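Local coordinates for putative histidinol-phosphate aminotransferase (Burkholderia pseudomallei, PDB 3P1T), which probably catalyses the pyridoxal-phosphate-dependent transamination of L-histidinol phosphate with 2-oxoglutarate, a step of histidine biosynthesis, at residues S90-T95 against R113-G118; V94-G99 against V139-P144. One frame throughout, in Å; residues are numbered along the deposited sequence.

Overall arrangement
Both contacts lie in the large mixed seven-stranded sheet at the core of the PLP-dependent aminotransferase fold, and both use strand 92-96. Interaction 1 pairs that strand with 113-117, the outermost strand at this end of the sheet within the chain; interaction 2 pairs its other edge with 137-142, further in. Along the chain the order is 92-96, 113-117, 137-142, whereas across the sheet 92-96 sits in the middle of the three, all running parallel. The centres of the two contacts are about 10 Å apart, and they share Val94 and Thr95. Interaction 1 is partly buried and interaction 2 buried, so strand 92-96 joins the edge strand 113-117 to the buried middle of the sheet.

Interaction 1 of 2, residues S90-T95 against R113-G118; sequences SMRFVT and RHFEIG
The guanidinium of Arg92 lies flat on the ring of Phe115, planes 14° apart and centres 4.5 Å apart, with CB of Phe115 over one guanidinium face, offset toward its rim. The two side chains run side by side and point the same way; each starts out with CG anti to its backbone N (chi1 -177° in Arg92), and Arg92 then bends at chi3 (72°), which places NE. At the ring's edge, near its plane, CG2 of Val94 comes in. A salt bridge from Arg92 NH2 to Asp137 also holds the arginine. The second guanidinium, that of Arg113, takes CB of Arg92 over one face and has Ser90 O in plane at its edge, 2.9 Å from NH1. On the face of the sheet that carries Phe93 and Thr95, the imidazole of His114 presents its edge: NE2 donates to Thr95 OG1 at 2.7 Å, with the hydroxyl oxygen almost in the ring plane.

Between these two layers of side chains the strands run parallel, as the two strands of a beta-alpha-beta unit in which helix 102-107 connects 92-96 to 113-117. Phe93 N donates to Arg113 O, Phe115 N to Phe93 O and Ile117 N to Thr95 O, while the bond from Thr95 N to Phe115 O is weak. Toward the C-terminal ends, CG1 of Val94 meets CD1 of Ile117 at 3.6 Å.

Two waters bridge the segments. One, just before strand 92-96 begins, donates to Met91 O and accepts from Arg113 N. The other accepts from Thr95 OG1 at 2.6 Å and donates to Glu116 OE2 at 2.8 Å, tying the threonine hydroxyl, already gripped by His114, to a carboxylate that also forms a salt bridge with Arg104 of the connecting helix.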
loop_
_atom_site.group_PDB
_atom_site.type_symbol
_atom_site.label_atom_id
_atom_site.label_comp_id
_atom_site.label_asym_id
_atom_site.label_seq_id
_atom_site.Cartn_x
_atom_site.Cartn_y
_atom_site.Cartn_z
ATOM N N SER A 90 22.562 -4.669 8.669
ATOM C CA SER A 90 23.670 -5.359 9.349
ATOM C C SER A 90 23.512 -5.343 10.872
ATOM O O SER A 90 24.196 -6.107 11.557
ATOM C CB SER A 90 25.005 -4.731 8.970
ATOM O OG SER A 90 25.298 -5.018 7.613
HETATM N N MSE A 91 22.625 -4.490 11.404
HETATM C CA MSE A 91 22.431 -4.365 12.842
HETATM C C MSE A 91 21.624 -5.541 13.439
HETATM O O MSE A 91 20.878 -6.245 12.735
HETATM C CB MSE A 91 21.700 -3.040 13.176
HETATM C CG MSE A 91 22.396 -1.784 12.636
HETATM SE SE MSE A 91 21.598 -0.111 13.312
HETATM C CE MSE A 91 22.598 0.042 14.951
ATOM N N ARG A 92 21.756 -5.717 14.763
ATOM C CA ARG A 92 20.971 -6.689 15.499
ATOM C C ARG A 92 19.705 -5.988 15.911
ATOM O O ARG A 92 19.750 -4.910 16.506
ATOM C CB ARG A 92 21.752 -7.253 16.689
ATOM C CG ARG A 92 20.999 -8.329 17.449
ATOM C CD ARG A 92 21.785 -8.870 18.618
ATOM N NE ARG A 92 21.895 -7.928 19.735
ATOM C CZ ARG A 92 22.227 -8.278 20.978
ATOM N NH1 ARG A 92 22.427 -9.553 21.286
ATOM N NH2 ARG A 92 22.306 -7.361 21.936
ATOM N N PHE A 93 18.571 -6.554 15.545
ATOM C CA PHE A 93 17.284 -5.974 15.894
ATOM C C PHE A 93 16.859 -6.527 17.252
ATOM O O PHE A 93 16.978 -7.732 17.518
ATOM C CB PHE A 93 16.259 -6.223 14.786
ATOM C CG PHE A 93 16.523 -5.276 13.638
ATOM C CD1 PHE A 93 17.549 -5.525 12.731
ATOM C CD2 PHE A 93 15.796 -4.099 13.505
ATOM C CE1 PHE A 93 17.852 -4.609 11.721
ATOM C CE2 PHE A 93 16.084 -3.201 12.474
ATOM C CZ PHE A 93 17.120 -3.455 11.603
ATOM N N VAL A 94 16.479 -5.606 18.146
ATOM C CA VAL A 94 16.118 -5.925 19.521
ATOM C C VAL A 94 14.659 -5.517 19.774
ATOM O O VAL A 94 14.289 -4.352 19.619
ATOM C CB VAL A 94 17.092 -5.245 20.510
ATOM C CG1 VAL A 94 16.628 -5.411 21.947
ATOM C CG2 VAL A 94 18.505 -5.770 20.344
ATOM N N THR A 95 13.835 -6.493 20.147
ATOM C CA THR A 95 12.413 -6.285 20.431
ATOM C C THR A 95 12.068 -6.935 21.770
ATOM O O THR A 95 12.859 -7.729 22.298
ATOM C CB THR A 95 11.543 -6.855 19.284
ATOM O OG1 THR A 95 11.699 -8.279 19.220
ATOM C CG2 THR A 95 11.849 -6.216 17.929
ATOM N N ARG A 113 19.487 -10.297 12.098
ATOM C CA ARG A 113 19.858 -10.803 13.423
ATOM C C ARG A 113 18.834 -10.316 14.441
ATOM O O ARG A 113 18.304 -9.201 14.311
ATOM C CB ARG A 113 21.272 -10.354 13.805
ATOM C CG ARG A 113 22.354 -11.285 13.288
ATOM C CD ARG A 113 23.670 -10.576 13.140
ATOM N NE ARG A 113 24.248 -10.148 14.407
ATOM C CZ ARG A 113 24.681 -8.915 14.650
ATOM N NH1 ARG A 113 24.588 -7.974 13.715
ATOM N NH2 ARG A 113 25.208 -8.611 15.830
ATOM N N HIS A 114 18.509 -11.164 15.424
ATOM C CA HIS A 114 17.466 -10.793 16.371
ATOM C C HIS A 114 17.792 -11.278 17.790
ATOM O O HIS A 114 18.223 -12.423 17.986
ATOM C CB HIS A 114 16.127 -11.390 15.875
ATOM C CG HIS A 114 14.890 -10.929 16.590
ATOM N ND1 HIS A 114 13.790 -11.749 16.703
ATOM C CD2 HIS A 114 14.614 -9.746 17.187
ATOM C CE1 HIS A 114 12.881 -11.043 17.363
ATOM N NE2 HIS A 114 13.329 -9.833 17.670
ATOM N N PHE A 115 17.599 -10.368 18.764
ATOM C CA PHE A 115 17.735 -10.583 20.202
ATOM C C PHE A 115 16.491 -10.046 20.866
ATOM O O PHE A 115 16.009 -8.987 20.470
ATOM C CB PHE A 115 19.015 -9.951 20.781
ATOM C CG PHE A 115 19.097 -10.033 22.300
ATOM C CD1 PHE A 115 19.438 -11.222 22.934
ATOM C CD2 PHE A 115 18.804 -8.923 23.095
ATOM C CE1 PHE A 115 19.483 -11.299 24.343
ATOM C CE2 PHE A 115 18.852 -8.999 24.500
ATOM C CZ PHE A 115 19.194 -10.185 25.116
ATOM N N GLU A 116 15.958 -10.757 21.864
ATOM C CA GLU A 116 14.726 -10.307 22.517
ATOM C C GLU A 116 14.899 -10.040 24.007
ATOM O O GLU A 116 15.573 -10.799 24.703
ATOM C CB GLU A 116 13.602 -11.326 22.339
ATOM C CG GLU A 116 13.072 -11.403 20.926
ATOM C CD GLU A 116 12.039 -12.486 20.731
ATOM O OE1 GLU A 116 12.237 -13.608 21.247
ATOM O OE2 GLU A 116 11.025 -12.210 20.055
ATOM N N ILE A 117 14.258 -8.953 24.473
ATOM C CA ILE A 117 14.210 -8.519 25.872
ATOM C C ILE A 117 12.977 -9.135 26.509
ATOM O O ILE A 117 11.858 -8.883 26.069
ATOM C CB ILE A 117 14.217 -6.969 26.017
ATOM C CG1 ILE A 117 15.455 -6.353 25.377
ATOM C CG2 ILE A 117 14.083 -6.549 27.490
ATOM C CD1 ILE A 117 15.398 -4.867 25.242
ATOM N N GLY A 118 13.194 -9.919 27.548
ATOM C CA GLY A 118 12.113 -10.548 28.293
ATOM C C GLY A 118 11.414 -9.600 29.243
ATOM O O GLY A 118 11.769 -8.412 29.337
HETATM O O HOH W 1 20.851 -8.039 10.863
HETATM O O HOH W 2 9.708 -9.818 19.722
#

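Interaction 2 of 2, residues V94-G99 against V139-P144; sequences VTAWPG and VVLANP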
loop_
_atom_site.group_PDB
_atom_site.type_symbol
_atom_site.label_atom_id
_atom_site.label_comp_id
_atom_site.label_asym_id
_atom_site.label_seq_id
_atom_site.Cartn_x
_atom_site.Cartn_y
_atom_site.Cartn_z
ATOM N N VAL A 94 16.479 -5.606 18.146
ATOM C CA VAL A 94 16.118 -5.925 19.521
ATOM C C VAL A 94 14.659 -5.517 19.774
ATOM O O VAL A 94 14.289 -4.352 19.619
ATOM C CB VAL A 94 17.092 -5.245 20.510
ATOM C CG1 VAL A 94 16.628 -5.411 21.947
ATOM C CG2 VAL A 94 18.505 -5.770 20.344
ATOM N N THR A 95 13.835 -6.493 20.147
ATOM C CA THR A 95 12.413 -6.285 20.431
ATOM C C THR A 95 12.068 -6.935 21.770
ATOM O O THR A 95 12.859 -7.729 22.298
ATOM C CB THR A 95 11.543 -6.855 19.284
ATOM O OG1 THR A 95 11.699 -8.279 19.220
ATOM C CG2 THR A 95 11.849 -6.216 17.929
ATOM N N ALA A 96 10.881 -6.606 22.316
ATOM C CA ALA A 96 10.385 -7.207 23.561
ATOM C C ALA A 96 9.644 -8.494 23.278
ATOM O O ALA A 96 8.977 -8.613 22.254
ATOM C CB ALA A 96 9.475 -6.241 24.280
ATOM N N TRP A 97 9.785 -9.471 24.153
ATOM C CA TRP A 97 9.034 -10.712 24.066
ATOM C C TRP A 97 8.853 -11.286 25.472
ATOM O O TRP A 97 9.852 -11.606 26.120
ATOM C CB TRP A 97 9.649 -11.741 23.122
ATOM C CG TRP A 97 8.705 -12.875 22.834
ATOM C CD1 TRP A 97 8.692 -14.099 23.434
ATOM C CD2 TRP A 97 7.567 -12.843 21.959
ATOM N NE1 TRP A 97 7.654 -14.852 22.948
ATOM C CE2 TRP A 97 6.949 -14.111 22.036
ATOM C CE3 TRP A 97 7.021 -11.871 21.095
ATOM C CZ2 TRP A 97 5.822 -14.443 21.268
ATOM C CZ3 TRP A 97 5.889 -12.194 20.356
ATOM C CH2 TRP A 97 5.312 -13.471 20.433
ATOM N N PRO A 98 7.606 -11.373 25.993
ATOM C CA PRO A 98 6.317 -11.054 25.355
ATOM C C PRO A 98 6.202 -9.599 24.939
ATOM O O PRO A 98 6.764 -8.723 25.597
ATOM C CB PRO A 98 5.294 -11.368 26.457
ATOM C CG PRO A 98 5.955 -12.398 27.288
ATOM C CD PRO A 98 7.391 -11.951 27.330
ATOM N N GLY A 99 5.481 -9.376 23.842
ATOM C CA GLY A 99 5.238 -8.069 23.257
ATOM C C GLY A 99 4.575 -8.233 21.908
ATOM O O GLY A 99 4.237 -9.355 21.531
ATOM N N VAL A 139 16.895 -0.935 18.374
ATOM C CA VAL A 139 15.867 -1.332 19.324
ATOM C C VAL A 139 14.522 -0.804 18.848
ATOM O O VAL A 139 14.379 0.389 18.589
ATOM C CB VAL A 139 16.210 -0.865 20.762
ATOM C CG1 VAL A 139 15.160 -1.339 21.751
ATOM C CG2 VAL A 139 17.594 -1.363 21.183
ATOM N N VAL A 140 13.548 -1.722 18.696
ATOM C CA VAL A 140 12.174 -1.440 18.251
ATOM C C VAL A 140 11.218 -1.859 19.379
ATOM O O VAL A 140 11.054 -3.052 19.641
ATOM C CB VAL A 140 11.823 -2.133 16.895
ATOM C CG1 VAL A 140 10.377 -1.854 16.487
ATOM C CG2 VAL A 140 12.782 -1.716 15.784
ATOM N N LEU A 141 10.621 -0.876 20.066
ATOM C CA LEU A 141 9.684 -1.111 21.176
ATOM C C LEU A 141 8.382 -0.328 21.015
ATOM O O LEU A 141 8.384 0.795 20.506
ATOM C CB LEU A 141 10.325 -0.721 22.516
ATOM C CG LEU A 141 11.520 -1.534 22.973
ATOM C CD1 LEU A 141 12.349 -0.760 23.924
ATOM C CD2 LEU A 141 11.104 -2.880 23.539
ATOM N N ALA A 142 7.270 -0.918 21.486
ATOM C CA ALA A 142 5.958 -0.269 21.482
ATOM C C ALA A 142 5.751 0.431 22.822
ATOM O O ALA A 142 5.978 -0.190 23.871
ATOM C CB ALA A 142 4.855 -1.285 21.209
ATOM N N ASN A 143 5.393 1.735 22.797
ATOM C CA ASN A 143 5.138 2.527 24.010
ATOM C C ASN A 143 3.831 3.340 23.847
ATOM O O ASN A 143 3.805 4.288 23.062
ATOM C CB ASN A 143 6.315 3.441 24.347
ATOM C CG ASN A 143 6.206 4.140 25.681
ATOM O OD1 ASN A 143 5.681 3.603 26.644
ATOM N ND2 ASN A 143 6.755 5.342 25.782
ATOM N N PRO A 144 2.718 2.980 24.546
ATOM C CA PRO A 144 2.541 1.857 25.503
ATOM C C PRO A 144 2.670 0.519 24.794
ATOM O O PRO A 144 2.484 0.460 23.571
ATOM C CB PRO A 144 1.116 2.075 26.045
ATOM C CG PRO A 144 0.777 3.504 25.721
ATOM C CD PRO A 144 1.474 3.760 24.418
HETATM O O HOH W 3 9.196 -4.667 21.035
#
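Ala96 sets its CB against CD2 of Leu141, 3.8 Å away, a small methyl-to-methyl contact at the end of the paired region. Leu141 has CG anti to its carbonyl carbon (chi1 -65°), and from there CD2 is the branch that touches, passing near Ala96 N as well. At the other end CB of Val94 packs on CG2 of Val139, at 4.0 Å. Between these, CG2 of Thr95 lies 3.7 Å from Val140 O.

These are neighbouring parallel strands, 92-96 and 137-142, inside the large sheet of the aminotransferase fold, with strand 166-170 beyond, touching Val139 and Val140. The axes of the short strand segments lie at 21° to each other. Val140 N donates to Val94 O at 2.9 Å, nearly straight at 169°, and Val139 CA adds a CA-H...O contact to the same oxygen. One step on, Ala96 N and Val140 O stand 4.5 Å apart, too far for a direct bond, and a water fills in: it accepts from Ala96 N and donates to Val140 O, at 2.8 Å. From there the backbones part, strand 92-96 leading into the cis peptide before Pro98 and strand 137-142 into that before Pro144.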